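Local coordinates for apical membrane antigen 1-like protein, soluble form (Toxoplasma gondii, PDB 3ZLE) that may take part in host cell invasion by the parasite, as a sporozoite member of the AMA1 family of surface antigens, at residues Q6-A10 with P324-A328; C256-V260 with A301-F306; A73-N77 with W282-W286. One frame throughout, in Å; residues are numbered along the deposited sequence.

Contact 1: Q6-A10 with P324-A328; sequences QNPWA and PDCFA
W9 lays its indole against the backbone of C326 and F327. Its CB, nearest the main chain, lies 3.6 Å from D325 O. Beyond it, with CG anti to the carbonyl carbon (chi1 -65°), the five-membered ring faces C326: W9 CD1 is 3.4 Å from C326 CB, and C326 CA stands over the ring face, 4.0 Å from its centroid, a CH-pi contact. NE1 and F327 N, 3.5 Å apart, are both donors and do not bond; NE1 instead gives its hydrogen to a water 2.9 Å away, which lies in the indole plane and donates in turn to F327 O. Farther out W9 CZ2 meets F327 CB at 3.7 Å. The F327 phenyl turns its edge to the face of the six-membered ring of W9, planes at 63°. N7 adds the direct hydrogen bond: its ND2 reaches D325 O at 2.9 Å, nearly straight (161°), with that oxygen near the N7 amide plane but the donor above the D325 carbonyl plane, not on a lone pair. N7 OD1 accepts from W9 N in an Asx turn, so one amide both holds the residue just before the strand and shapes the turn carrying the indole. D325 and C326 form a classic bulge opposite G229, and C326 is disulfide-bonded to C236. The indole stacks on F377, and the N-terminal segment packs against strand 326-330, with strands 226-232 and 376-383 and helix 13-20 around it.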
loop_
_atom_site.group_PDB
_atom_site.type_symbol
_atom_site.label_atom_id
_atom_site.label_comp_id
_atom_site.label_asym_id
_atom_site.label_seq_id
_atom_site.Cartn_x
_atom_site.Cartn_y
_atom_site.Cartn_z
ATOM N N GLN A 6 -29.985 -8.446 -8.553
ATOM C CA GLN A 6 -28.586 -8.872 -8.476
ATOM C C GLN A 6 -27.610 -7.703 -8.395
ATOM O O GLN A 6 -27.803 -6.672 -9.021
ATOM C CB GLN A 6 -28.217 -9.752 -9.675
ATOM C CG GLN A 6 -28.991 -11.057 -9.758
ATOM C CD GLN A 6 -28.504 -11.942 -10.888
ATOM O OE1 GLN A 6 -27.470 -12.603 -10.772
ATOM N NE2 GLN A 6 -29.222 -11.919 -12.006
ATOM N N ASN A 7 -26.493 -7.950 -7.723
ATOM C CA ASN A 7 -25.414 -7.004 -7.603
ATOM C C ASN A 7 -24.942 -6.452 -8.929
ATOM O O ASN A 7 -24.359 -7.164 -9.724
ATOM C CB ASN A 7 -24.256 -7.650 -6.857
ATOM C CG ASN A 7 -23.229 -6.647 -6.442
ATOM O OD1 ASN A 7 -23.271 -5.494 -6.882
ATOM N ND2 ASN A 7 -22.325 -7.045 -5.595
ATOM N N PRO A 8 -25.197 -5.154 -9.184
ATOM C CA PRO A 8 -24.843 -4.613 -10.485
ATOM C C PRO A 8 -23.314 -4.536 -10.691
ATOM O O PRO A 8 -22.866 -4.450 -11.821
ATOM C CB PRO A 8 -25.422 -3.206 -10.429
ATOM C CG PRO A 8 -25.367 -2.858 -8.989
ATOM C CD PRO A 8 -25.786 -4.121 -8.311
ATOM N N TRP A 9 -22.547 -4.559 -9.610
ATOM C CA TRP A 9 -21.095 -4.592 -9.681
ATOM C C TRP A 9 -20.477 -5.854 -10.313
ATOM O O TRP A 9 -19.302 -5.852 -10.674
ATOM C CB TRP A 9 -20.501 -4.308 -8.310
ATOM C CG TRP A 9 -20.856 -2.892 -7.893
ATOM C CD1 TRP A 9 -21.983 -2.505 -7.232
ATOM C CD2 TRP A 9 -20.220 -1.676 -8.345
ATOM N NE1 TRP A 9 -22.042 -1.131 -7.152
ATOM C CE2 TRP A 9 -21.011 -0.598 -7.881
ATOM C CE3 TRP A 9 -19.110 -1.401 -9.165
ATOM C CZ2 TRP A 9 -20.681 0.730 -8.129
ATOM C CZ3 TRP A 9 -18.771 -0.068 -9.405
ATOM C CH2 TRP A 9 -19.542 0.975 -8.870
ATOM N N ALA A 10 -21.288 -6.896 -10.487
ATOM C CA ALA A 10 -20.892 -8.070 -11.253
ATOM C C ALA A 10 -21.578 -8.130 -12.627
ATOM O O ALA A 10 -21.392 -9.069 -13.374
ATOM C CB ALA A 10 -21.160 -9.343 -10.446
ATOM N N PRO A 324 -14.955 -6.012 0.078
ATOM C CA PRO A 324 -16.235 -5.408 -0.246
ATOM C C PRO A 324 -16.610 -5.815 -1.658
ATOM O O PRO A 324 -15.727 -6.156 -2.437
ATOM C CB PRO A 324 -15.942 -3.895 -0.158
ATOM C CG PRO A 324 -14.503 -3.776 -0.465
ATOM C CD PRO A 324 -13.833 -5.085 -0.105
ATOM N N ASP A 325 -17.901 -5.825 -1.977
ATOM C CA ASP A 325 -18.341 -6.274 -3.302
ATOM C C ASP A 325 -19.351 -5.315 -3.931
ATOM O O ASP A 325 -19.930 -5.591 -4.947
ATOM C CB ASP A 325 -18.924 -7.711 -3.223
ATOM C CG ASP A 325 -20.133 -7.806 -2.307
ATOM O OD1 ASP A 325 -20.686 -6.750 -1.929
ATOM O OD2 ASP A 325 -20.614 -8.951 -2.045
ATOM N N CYS A 326 -19.520 -4.149 -3.346
ATOM C CA CYS A 326 -20.248 -3.103 -4.049
ATOM C C CYS A 326 -19.862 -1.765 -3.471
ATOM O O CYS A 326 -19.096 -1.678 -2.466
ATOM C CB CYS A 326 -21.771 -3.318 -3.922
ATOM S SG CYS A 326 -22.287 -3.474 -2.199
ATOM N N PHE A 327 -20.313 -0.720 -4.161
ATOM C CA PHE A 327 -20.187 0.637 -3.709
ATOM C C PHE A 327 -21.556 1.221 -3.512
ATOM O O PHE A 327 -22.427 1.101 -4.391
ATOM C CB PHE A 327 -19.466 1.463 -4.763
ATOM C CG PHE A 327 -18.003 1.317 -4.716
ATOM C CD1 PHE A 327 -17.267 1.971 -3.736
ATOM C CD2 PHE A 327 -17.354 0.415 -5.561
ATOM C CE1 PHE A 327 -15.898 1.819 -3.680
ATOM C CE2 PHE A 327 -15.980 0.260 -5.503
ATOM C CZ PHE A 327 -15.258 0.957 -4.585
ATOM N N ALA A 328 -21.733 1.918 -2.398
ATOM C CA ALA A 328 -22.924 2.743 -2.212
ATOM C C ALA A 328 -22.619 4.203 -2.616
ATOM O O ALA A 328 -21.843 4.873 -1.931
ATOM C CB ALA A 328 -23.334 2.700 -0.722
HETATM O O HOH W 1 -24.243 -0.435 -5.462
#

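Contact 2: C256-V260 with A301-F306; sequences CWKRV and ANWANF
This is an apolar helix-on-strand contact, in which one side of helix 253-262 packs on strand 303-308 of a four-stranded antiparallel sheet. The local axes approach to 8.4 Å and run nearly antiparallel, at 157°, which pairs C256 with F306 and V260 with A304, one helical turn and two strand residues apart. A304 carries the middle of the interface: its CB, directed at the helix, lies 3.6 Å from V260 CG2 and 3.8 Å from C256 SG. V260 places CG2 anti to the backbone N, which lays that methyl against A304 and the carbonyl just before the strand, N302 O, at 3.6 Å. At the other end C256 CB approaches F306 CD1 at 3.9 Å, obliquely to the phenyl plane. The covalent part comes from the next strand: C256 SG is bound to C317 SG on strand 315-320, beside strand 303-308. N263 ND2 bonds both V260 O and A301 O, joining the last turn of the helix to the residues leading into the strand. No hydrogen bond links the two segments directly, and all eight touching residues are buried. Cohesion across the pair therefore rests on close-fitting methyl, sulfur and phenyl surfaces, while the neighbouring disulfide supplies a covalent link and the N263 amide two hydrogen bonds.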
loop_
_atom_site.group_PDB
_atom_site.type_symbol
_atom_site.label_atom_id
_atom_site.label_comp_id
_atom_site.label_asym_id
_atom_site.label_seq_id
_atom_site.Cartn_x
_atom_site.Cartn_y
_atom_site.Cartn_z
ATOM N N CYS A 256 -7.886 9.956 7.729
ATOM C CA CYS A 256 -8.444 8.617 7.549
ATOM C C CYS A 256 -7.573 7.773 6.609
ATOM O O CYS A 256 -7.339 6.605 6.858
ATOM C CB CYS A 256 -9.884 8.679 7.031
ATOM S SG CYS A 256 -10.724 7.075 6.895
ATOM N N TRP A 257 -7.071 8.394 5.558
ATOM C CA TRP A 257 -6.247 7.707 4.588
ATOM C C TRP A 257 -4.938 7.198 5.224
ATOM O O TRP A 257 -4.512 6.083 4.985
ATOM C CB TRP A 257 -5.973 8.648 3.403
ATOM C CG TRP A 257 -4.894 8.152 2.457
ATOM C CD1 TRP A 257 -5.002 7.147 1.550
ATOM C CD2 TRP A 257 -3.541 8.642 2.362
ATOM N NE1 TRP A 257 -3.801 6.982 0.876
ATOM C CE2 TRP A 257 -2.895 7.889 1.351
ATOM C CE3 TRP A 257 -2.845 9.685 2.980
ATOM C CZ2 TRP A 257 -1.544 8.111 0.972
ATOM C CZ3 TRP A 257 -1.499 9.920 2.595
ATOM C CH2 TRP A 257 -0.895 9.178 1.553
ATOM N N LYS A 258 -4.348 8.008 6.086
ATOM C CA LYS A 258 -3.168 7.606 6.841
ATOM C C LYS A 258 -3.437 6.540 7.884
ATOM O O LYS A 258 -2.572 5.708 8.170
ATOM C CB LYS A 258 -2.569 8.806 7.514
ATOM C CG LYS A 258 -1.682 9.585 6.597
ATOM C CD LYS A 258 -1.179 10.846 7.254
ATOM C CE LYS A 258 -0.260 11.549 6.293
ATOM N NZ LYS A 258 0.152 12.891 6.726
ATOM N N ARG A 259 -4.635 6.574 8.453
ATOM C CA ARG A 259 -4.974 5.717 9.558
ATOM C C ARG A 259 -5.130 4.284 9.121
ATOM O O ARG A 259 -4.755 3.372 9.845
ATOM C CB ARG A 259 -6.269 6.203 10.198
ATOM C CG ARG A 259 -6.640 5.498 11.483
ATOM C CD ARG A 259 -7.048 6.522 12.545
ATOM N NE ARG A 259 -8.473 6.784 12.567
ATOM C CZ ARG A 259 -9.022 7.958 12.925
ATOM N NH1 ARG A 259 -8.269 9.006 13.185
ATOM N NH2 ARG A 259 -10.327 8.073 13.018
ATOM N N VAL A 260 -5.811 4.073 8.003
ATOM C CA VAL A 260 -6.052 2.739 7.538
ATOM C C VAL A 260 -4.737 2.015 7.260
ATOM O O VAL A 260 -4.588 0.835 7.576
ATOM C CB VAL A 260 -6.979 2.776 6.319
ATOM C CG1 VAL A 260 -6.338 3.501 5.142
ATOM C CG2 VAL A 260 -7.528 1.447 5.978
ATOM N N ALA A 301 -7.361 -5.611 7.984
ATOM C CA ALA A 301 -8.251 -4.453 8.007
ATOM C C ALA A 301 -7.648 -3.408 7.078
ATOM O O ALA A 301 -6.815 -2.621 7.508
ATOM C CB ALA A 301 -8.351 -3.907 9.426
ATOM N N ASN A 302 -7.934 -3.521 5.786
ATOM C CA ASN A 302 -7.146 -2.819 4.774
ATOM C C ASN A 302 -7.978 -1.711 4.094
ATOM O O ASN A 302 -7.448 -0.969 3.261
ATOM C CB ASN A 302 -6.681 -3.779 3.652
ATOM C CG ASN A 302 -6.008 -5.014 4.168
ATOM O OD1 ASN A 302 -5.153 -4.951 5.067
ATOM N ND2 ASN A 302 -6.241 -6.125 3.481
ATOM N N TRP A 303 -9.289 -1.734 4.322
ATOM C CA TRP A 303 -10.216 -0.775 3.732
ATOM C C TRP A 303 -10.765 0.176 4.785
ATOM O O TRP A 303 -10.910 -0.208 5.926
ATOM C CB TRP A 303 -11.369 -1.493 3.084
ATOM C CG TRP A 303 -10.955 -2.610 2.104
ATOM C CD1 TRP A 303 -10.922 -2.525 0.743
ATOM C CD2 TRP A 303 -10.667 -3.995 2.431
ATOM N NE1 TRP A 303 -10.532 -3.747 0.202
ATOM C CE2 TRP A 303 -10.362 -4.656 1.221
ATOM C CE3 TRP A 303 -10.519 -4.697 3.637
ATOM C CZ2 TRP A 303 -9.974 -6.020 1.173
ATOM C CZ3 TRP A 303 -10.115 -6.032 3.594
ATOM C CH2 TRP A 303 -9.884 -6.688 2.358
ATOM N N ALA A 304 -11.024 1.440 4.387
ATOM C CA ALA A 304 -11.614 2.427 5.258
ATOM C C ALA A 304 -12.713 3.200 4.544
ATOM O O ALA A 304 -12.540 3.634 3.413
ATOM C CB ALA A 304 -10.552 3.401 5.793
ATOM N N ASN A 305 -13.866 3.343 5.202
ATOM C CA ASN A 305 -14.902 4.237 4.733
ATOM C C ASN A 305 -14.849 5.549 5.481
ATOM O O ASN A 305 -14.897 5.570 6.729
ATOM C CB ASN A 305 -16.264 3.587 4.912
ATOM C CG ASN A 305 -16.600 2.666 3.779
ATOM O OD1 ASN A 305 -16.019 2.773 2.681
ATOM N ND2 ASN A 305 -17.542 1.776 4.005
ATOM N N PHE A 306 -14.740 6.649 4.743
ATOM C CA PHE A 306 -14.781 7.980 5.351
ATOM C C PHE A 306 -16.125 8.680 5.092
ATOM O O PHE A 306 -16.474 8.980 3.945
ATOM C CB PHE A 306 -13.658 8.847 4.825
ATOM C CG PHE A 306 -13.737 10.271 5.300
ATOM C CD1 PHE A 306 -13.210 10.641 6.532
ATOM C CD2 PHE A 306 -14.447 11.211 4.578
ATOM C CE1 PHE A 306 -13.237 11.955 6.937
ATOM C CE2 PHE A 306 -14.516 12.532 5.001
ATOM C CZ PHE A 306 -13.886 12.912 6.162
#

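Contact 3: A73-N77 with W282-W286; sequences APTSN and WNDFW
W282 holds CG between its backbone N and carbonyl carbon (chi1 67°), which turns the indole against residues 74-77, while N77, with CG turned opposite its own N, spreads its side chain across the same ring. The contact joins the loop between strands 55-59 and 103-104 to the loop between helix 253-262 and strand 303-308. The planes of the N77 amide and the indole are only 16° apart, a nearly parallel overlap. N77 CB sits 3.6 Å from the centroid of the five-membered ring of W282 and 3° off its normal, almost directly over the ring centre, a CH-pi contact. N77 N and S76 C lie over the same face toward its rim, and S76 CA is 3.4 Å from W282 CH2. N283 CB stands over the opposite face, so the indole is sandwiched between the side chain of the next residue, N283, and residues 76-77. At the edge, T75 O is 3.4 Å from W282 CH2 and P74 O is 3.7 Å from W282 CZ3. P74 O also lies 3.6 Å from F285 CZ, while P74 CD and A73 CB touch that phenyl tip. L84 packs on P74, N77 and W282 alike. No hydrogen bond crosses between the segments, so two irregular loops are joined by dispersion and by weakly polar contacts: P74 O lies in the planes of both rings, at their C-H edges, which probably carry a slight positive charge.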
loop_
_atom_site.group_PDB
_atom_site.type_symbol
_atom_site.label_atom_id
_atom_site.label_comp_id
_atom_site.label_asym_id
_atom_site.label_seq_id
_atom_site.Cartn_x
_atom_site.Cartn_y
_atom_site.Cartn_z
ATOM N N ALA A 73 22.555 3.258 1.285
ATOM C CA ALA A 73 22.872 2.404 2.420
ATOM C C ALA A 73 24.382 2.284 2.512
ATOM O O ALA A 73 25.087 2.480 1.514
ATOM C CB ALA A 73 22.255 1.046 2.218
ATOM N N PRO A 74 24.895 2.004 3.718
ATOM C CA PRO A 74 26.365 1.921 3.914
ATOM C C PRO A 74 27.008 0.744 3.187
ATOM O O PRO A 74 26.385 -0.318 3.066
ATOM C CB PRO A 74 26.534 1.762 5.434
ATOM C CG PRO A 74 25.159 1.415 5.996
ATOM C CD PRO A 74 24.118 1.543 4.885
ATOM N N THR A 75 28.213 0.963 2.640
ATOM C CA THR A 75 29.015 -0.120 2.014
ATOM C C THR A 75 30.031 -0.729 2.992
ATOM O O THR A 75 30.560 -1.813 2.753
ATOM C CB THR A 75 29.801 0.383 0.776
ATOM O OG1 THR A 75 30.427 1.636 1.095
ATOM C CG2 THR A 75 28.865 0.578 -0.422
ATOM N N SER A 76 30.328 -0.011 4.066
ATOM C CA SER A 76 31.203 -0.532 5.110
ATOM C C SER A 76 30.729 0.014 6.438
ATOM O O SER A 76 30.210 1.138 6.509
ATOM C CB SER A 76 32.655 -0.092 4.878
ATOM O OG SER A 76 32.818 1.282 5.180
ATOM N N ASN A 77 30.996 -0.730 7.505
ATOM C CA ASN A 77 30.814 -0.198 8.840
ATOM C C ASN A 77 31.762 0.948 9.144
ATOM O O ASN A 77 32.814 1.089 8.512
ATOM C CB ASN A 77 30.951 -1.289 9.897
ATOM C CG ASN A 77 30.226 -0.938 11.174
ATOM O OD1 ASN A 77 29.569 0.101 11.259
ATOM N ND2 ASN A 77 30.287 -1.824 12.153
ATOM N N TRP A 282 25.568 -4.394 11.295
ATOM C CA TRP A 282 25.415 -3.156 10.535
ATOM C C TRP A 282 24.877 -3.448 9.166
ATOM O O TRP A 282 24.477 -2.540 8.442
ATOM C CB TRP A 282 26.746 -2.427 10.390
ATOM C CG TRP A 282 27.735 -3.161 9.538
ATOM C CD1 TRP A 282 28.567 -4.154 9.940
ATOM C CD2 TRP A 282 28.018 -2.938 8.141
ATOM N NE1 TRP A 282 29.338 -4.592 8.882
ATOM C CE2 TRP A 282 29.039 -3.847 7.774
ATOM C CE3 TRP A 282 27.458 -2.116 7.153
ATOM C CZ2 TRP A 282 29.566 -3.902 6.483
ATOM C CZ3 TRP A 282 27.975 -2.177 5.863
ATOM C CH2 TRP A 282 29.019 -3.071 5.541
ATOM N N ASN A 283 24.944 -4.710 8.769
ATOM C CA ASN A 283 24.688 -5.035 7.385
ATOM C C ASN A 283 23.667 -6.123 7.205
ATOM O O ASN A 283 23.600 -6.740 6.161
ATOM C CB ASN A 283 25.977 -5.351 6.643
ATOM C CG ASN A 283 26.708 -6.565 7.213
ATOM O OD1 ASN A 283 26.326 -7.119 8.241
ATOM N ND2 ASN A 283 27.774 -6.967 6.545
ATOM N N ASP A 284 22.805 -6.275 8.193
ATOM C CA ASP A 284 21.656 -7.136 8.078
ATOM C C ASP A 284 20.520 -6.446 7.311
ATOM O O ASP A 284 19.495 -6.098 7.878
ATOM C CB ASP A 284 21.201 -7.571 9.478
ATOM C CG ASP A 284 22.188 -8.536 10.137
ATOM O OD1 ASP A 284 23.034 -9.112 9.413
ATOM O OD2 ASP A 284 22.076 -8.765 11.359
ATOM N N PHE A 285 20.709 -6.306 6.001
ATOM C CA PHE A 285 19.783 -5.585 5.158
ATOM C C PHE A 285 18.489 -6.336 4.931
ATOM O O PHE A 285 17.525 -5.749 4.508
ATOM C CB PHE A 285 20.436 -5.224 3.820
ATOM C CG PHE A 285 21.568 -4.228 3.935
ATOM C CD1 PHE A 285 21.890 -3.648 5.162
ATOM C CD2 PHE A 285 22.352 -3.927 2.836
ATOM C CE1 PHE A 285 22.970 -2.794 5.279
ATOM C CE2 PHE A 285 23.400 -3.024 2.936
ATOM C CZ PHE A 285 23.713 -2.456 4.163
ATOM N N TRP A 286 18.513 -7.666 5.080
ATOM C CA TRP A 286 17.330 -8.477 4.784
ATOM C C TRP A 286 16.908 -9.291 6.010
ATOM O O TRP A 286 17.725 -9.952 6.620
ATOM C CB TRP A 286 17.564 -9.417 3.566
ATOM C CG TRP A 286 18.301 -8.810 2.328
ATOM C CD1 TRP A 286 18.372 -7.503 1.976
ATOM C CD2 TRP A 286 18.978 -9.544 1.278
ATOM N NE1 TRP A 286 19.103 -7.351 0.801
ATOM C CE2 TRP A 286 19.540 -8.584 0.395
ATOM C CE3 TRP A 286 19.297 -10.897 1.094
ATOM C CZ2 TRP A 286 20.331 -8.940 -0.696
ATOM C CZ3 TRP A 286 20.074 -11.263 -0.016
ATOM C CH2 TRP A 286 20.572 -10.277 -0.909
#

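Contacts 1 and 2 are neighbours in space: their centres are 20 Å apart, and P324 CD of contact 1 packs on W303 NE1 of contact 2 at 3.6 Å. Contact 3 lies apart, centred 34 Å from contact 2 and 48 Å from contact 1, on the opposite side of the chain's centre from the latter. Along the sequence, contacts 2 and 3 are both nested inside the loop closed by contact 1, and they interleave with each other: 73-77, 256-260, 282-286, 301-306. Residues 256-306 thus run from one region to the far one and back. A bound N-acetylglucosamine lies about 7 Å from the S76 side chain, beside contact 3.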